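Local structure of peptidyl tryptophan dihydroxylase (7CTQ) at residues A[8-13]-A[139-144]. The protein is a flavin-dependent monooxygenase that dihydroxylates a peptidyl tryptophan, a step essential for biogenesis of the tryptophylquinone cofactor of quinohemoprotein amine dehydrogenase. Numbering follows the deposited sequence.
Sequences IVVLGA and VEARGR. With FAD (flavin-adenine dinucleotide), chain C.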
loop_
_atom_site.group_PDB
_atom_site.type_symbol
_atom_site.label_atom_id
_atom_site.label_comp_id
_atom_site.label_asym_id
_atom_site.label_seq_id
_atom_site.Cartn_x
_atom_site.Cartn_y
_atom_site.Cartn_z
ATOM N N ILE A 8 -20.120 11.085 -6.376
ATOM C CA ILE A 8 -19.030 10.265 -5.848
ATOM C C ILE A 8 -18.412 10.979 -4.659
ATOM O O ILE A 8 -17.893 12.095 -4.795
ATOM C CB ILE A 8 -17.957 9.976 -6.910
ATOM C CG1 ILE A 8 -18.554 9.240 -8.115
ATOM C CG2 ILE A 8 -16.830 9.174 -6.275
ATOM C CD1 ILE A 8 -17.671 9.256 -9.342
ATOM N N VAL A 9 -18.429 10.331 -3.497
ATOM C CA VAL A 9 -17.809 10.875 -2.296
ATOM C C VAL A 9 -16.717 9.922 -1.837
ATOM O O VAL A 9 -16.957 8.715 -1.693
ATOM C CB VAL A 9 -18.832 11.105 -1.169
ATOM C CG1 VAL A 9 -18.134 11.712 0.034
ATOM C CG2 VAL A 9 -19.992 11.986 -1.657
ATOM N N VAL A 10 -15.526 10.471 -1.601
ATOM C CA VAL A 10 -14.374 9.749 -1.072
ATOM C C VAL A 10 -14.206 10.120 0.398
ATOM O O VAL A 10 -14.143 11.309 0.739
ATOM C CB VAL A 10 -13.095 10.090 -1.860
ATOM C CG1 VAL A 10 -11.863 9.439 -1.209
ATOM C CG2 VAL A 10 -13.229 9.692 -3.342
ATOM N N LEU A 11 -14.106 9.112 1.265
ATOM C CA LEU A 11 -13.856 9.315 2.691
ATOM C C LEU A 11 -12.379 9.117 2.981
ATOM O O LEU A 11 -11.860 8.003 2.835
ATOM C CB LEU A 11 -14.680 8.358 3.550
ATOM C CG LEU A 11 -16.120 8.123 3.118
ATOM C CD1 LEU A 11 -16.816 7.157 4.067
ATOM C CD2 LEU A 11 -16.869 9.448 3.041
ATOM N N GLY A 12 -11.710 10.185 3.408
ATOM C CA GLY A 12 -10.301 10.115 3.752
ATOM C C GLY A 12 -9.403 10.695 2.678
ATOM O O GLY A 12 -9.560 10.390 1.486
ATOM N N ALA A 13 -8.449 11.531 3.086
ATOM C CA ALA A 13 -7.610 12.237 2.131
ATOM C C ALA A 13 -6.140 11.930 2.367
ATOM O O ALA A 13 -5.299 12.836 2.355
ATOM C CB ALA A 13 -7.855 13.747 2.202
ATOM N N VAL A 139 -16.143 5.911 -1.981
ATOM C CA VAL A 139 -14.782 5.388 -1.895
ATOM C C VAL A 139 -14.355 5.423 -0.431
ATOM O O VAL A 139 -14.247 6.499 0.165
ATOM C CB VAL A 139 -13.802 6.188 -2.767
ATOM C CG1 VAL A 139 -12.402 5.595 -2.676
ATOM C CG2 VAL A 139 -14.285 6.274 -4.209
ATOM N N GLU A 140 -14.093 4.250 0.143
ATOM C CA GLU A 140 -13.610 4.138 1.517
ATOM C C GLU A 140 -12.089 4.174 1.502
ATOM O O GLU A 140 -11.435 3.240 1.018
ATOM C CB GLU A 140 -14.114 2.857 2.171
ATOM C CG GLU A 140 -13.440 2.574 3.488
ATOM C CD GLU A 140 -13.748 3.648 4.491
ATOM O OE1 GLU A 140 -14.904 3.680 4.959
ATOM O OE2 GLU A 140 -12.852 4.460 4.799
ATOM N N ALA A 141 -11.526 5.251 2.031
ATOM C CA ALA A 141 -10.096 5.489 1.958
ATOM C C ALA A 141 -9.587 6.050 3.272
ATOM O O ALA A 141 -8.661 6.868 3.298
ATOM C CB ALA A 141 -9.758 6.432 0.806
ATOM N N ARG A 142 -10.174 5.621 4.386
ATOM C CA ARG A 142 -9.750 6.128 5.685
ATOM C C ARG A 142 -8.621 5.323 6.303
ATOM O O ARG A 142 -8.434 5.381 7.523
ATOM C CB ARG A 142 -10.931 6.198 6.651
ATOM C CG ARG A 142 -12.029 7.147 6.202
ATOM C CD ARG A 142 -13.126 7.191 7.230
ATOM N NE ARG A 142 -14.290 6.445 6.773
ATOM C CZ ARG A 142 -15.062 5.720 7.572
ATOM N NH1 ARG A 142 -14.792 5.664 8.873
ATOM N NH2 ARG A 142 -16.104 5.062 7.071
ATOM N N GLY A 143 -7.864 4.580 5.495
ATOM C CA GLY A 143 -6.685 3.919 6.011
ATOM C C GLY A 143 -7.028 2.840 7.021
ATOM O O GLY A 143 -8.096 2.220 6.980
ATOM N N ARG A 144 -6.090 2.606 7.945
ATOM C CA ARG A 144 -6.351 1.664 9.029
ATOM C C ARG A 144 -7.492 2.126 9.942
ATOM O O ARG A 144 -8.055 1.296 10.671
ATOM C CB ARG A 144 -5.066 1.426 9.831
ATOM C CG ARG A 144 -3.976 0.696 9.036
ATOM C CD ARG A 144 -2.783 0.340 9.915
ATOM N NE ARG A 144 -1.726 -0.440 9.259
ATOM C CZ ARG A 144 -1.542 -1.752 9.419
ATOM N NH1 ARG A 144 -0.541 -2.376 8.809
ATOM N NH2 ARG A 144 -2.368 -2.448 10.186
HETATM P PA FAD C . -4.003 7.239 5.426
HETATM O O1A FAD C . -2.734 7.819 4.938
HETATM O O2A FAD C . -3.929 6.751 6.866
HETATM O O5B FAD C . -5.159 8.253 5.152
HETATM C C5B FAD C . -6.416 8.169 5.849
HETATM C C4B FAD C . -6.938 9.576 5.964
HETATM O O4B FAD C . -8.301 9.538 6.446
HETATM C C3B FAD C . -6.168 10.497 6.916
HETATM O O3B FAD C . -6.085 11.811 6.370
HETATM C C2B FAD C . -7.001 10.437 8.203
HETATM O O2B FAD C . -6.919 11.628 8.985
HETATM C C1B FAD C . -8.409 10.310 7.622
HETATM N N9A FAD C . -9.426 9.721 8.483
HETATM C C8A FAD C . -9.313 8.685 9.366
HETATM N N7A FAD C . -10.423 8.376 9.991
HETATM C C5A FAD C . -11.326 9.304 9.503
HETATM C C6A FAD C . -12.688 9.544 9.777
HETATM N N6A FAD C . -13.408 8.834 10.645
HETATM N N1A FAD C . -13.307 10.552 9.109
HETATM C C2A FAD C . -12.595 11.270 8.235
HETATM N N3A FAD C . -11.306 11.132 7.903
HETATM C C4A FAD C . -10.726 10.130 8.569
HETATM N N1 FAD C . 4.696 4.210 4.786
HETATM C C2 FAD C . 5.832 4.701 4.206
HETATM O O2 FAD C . 5.878 4.986 3.008
HETATM N N3 FAD C . 6.962 4.900 4.973
HETATM C C4 FAD C . 7.080 4.650 6.325
HETATM O O4 FAD C . 8.138 4.879 6.906
HETATM C C4X FAD C . 5.872 4.127 6.934
HETATM N N5 FAD C . 5.899 3.854 8.212
HETATM C C5X FAD C . 4.746 3.353 8.795
HETATM C C6 FAD C . 4.758 3.049 10.157
HETATM C C7 FAD C . 3.631 2.528 10.785
HETATM C C7M FAD C . 3.679 2.214 12.257
HETATM C C8 FAD C . 2.465 2.301 10.037
HETATM C C8M FAD C . 1.225 1.748 10.688
HETATM C C9 FAD C . 2.447 2.607 8.681
HETATM C C9A FAD C . 3.576 3.123 8.055
HETATM N N10 FAD C . 3.585 3.448 6.683
HETATM C C10 FAD C . 4.727 3.938 6.083
HETATM C "C1'" FAD C . 2.406 3.186 5.855
HETATM C "C2'" FAD C . 1.616 4.429 5.479
HETATM O "O2'" FAD C . 1.318 5.224 6.626
HETATM C "C3'" FAD C . 0.318 3.980 4.810
HETATM O "O3'" FAD C . 0.651 2.990 3.844
HETATM C "C4'" FAD C . -0.482 5.074 4.111
HETATM O "O4'" FAD C . -0.519 6.272 4.893
HETATM C "C5'" FAD C . -1.885 4.603 3.809
HETATM O "O5'" FAD C . -2.529 5.584 2.983
HETATM P P FAD C . -4.076 5.764 3.008
HETATM O O1P FAD C . -4.688 4.419 2.588
HETATM O O2P FAD C . -4.481 6.960 2.219
HETATM O O3P FAD C . -4.393 5.975 4.549
#
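The side chains of Leu11 and Arg142 run alongside one another, with the leucine CD1 3.7 Å from the arginine NH2 and its CB packed near NE. On the sheet face bearing Val10, that residue's CG2 rests 3.6 Å from CB of Val139. Three backbone bonds join the strands in parallel register: Val139 N to Val9 O, Leu11 N to Val139 O, nearly straight at 174°, and Ala141 N to Leu11 O, more bent at 131°. Strands 8-11 and 137-140 are thus neighbours in the parallel part of a Rossmann-type sheet, and both run out into loops at the FAD. Gly12, which fits the first glycine of a GxGxxG pattern, brings its CA within 3.4 Å of ribose O4B; a side chain here would collide with Ala141 O. Arg142 lays its CD 3.5 Å from C6A of the adenine, the chain bending at chi3 (-105°) to bring NE and NH2 alongside the CB and CD1 of Leu11. Glu140 grips Arg142 at both ends: its OE1 forms a salt bridge with Arg142 NH2 at 2.8 Å and its OE2 accepts a hydrogen bond from the arginine's backbone N. An alanine in place of Arg142 would probably leave the Glu140 carboxylate without its charged mate and open a gap between Leu11 and the adenine. Pro147 touches both Glu140 and Arg142, and Ile125 of strand 123-127 packs on Leu11.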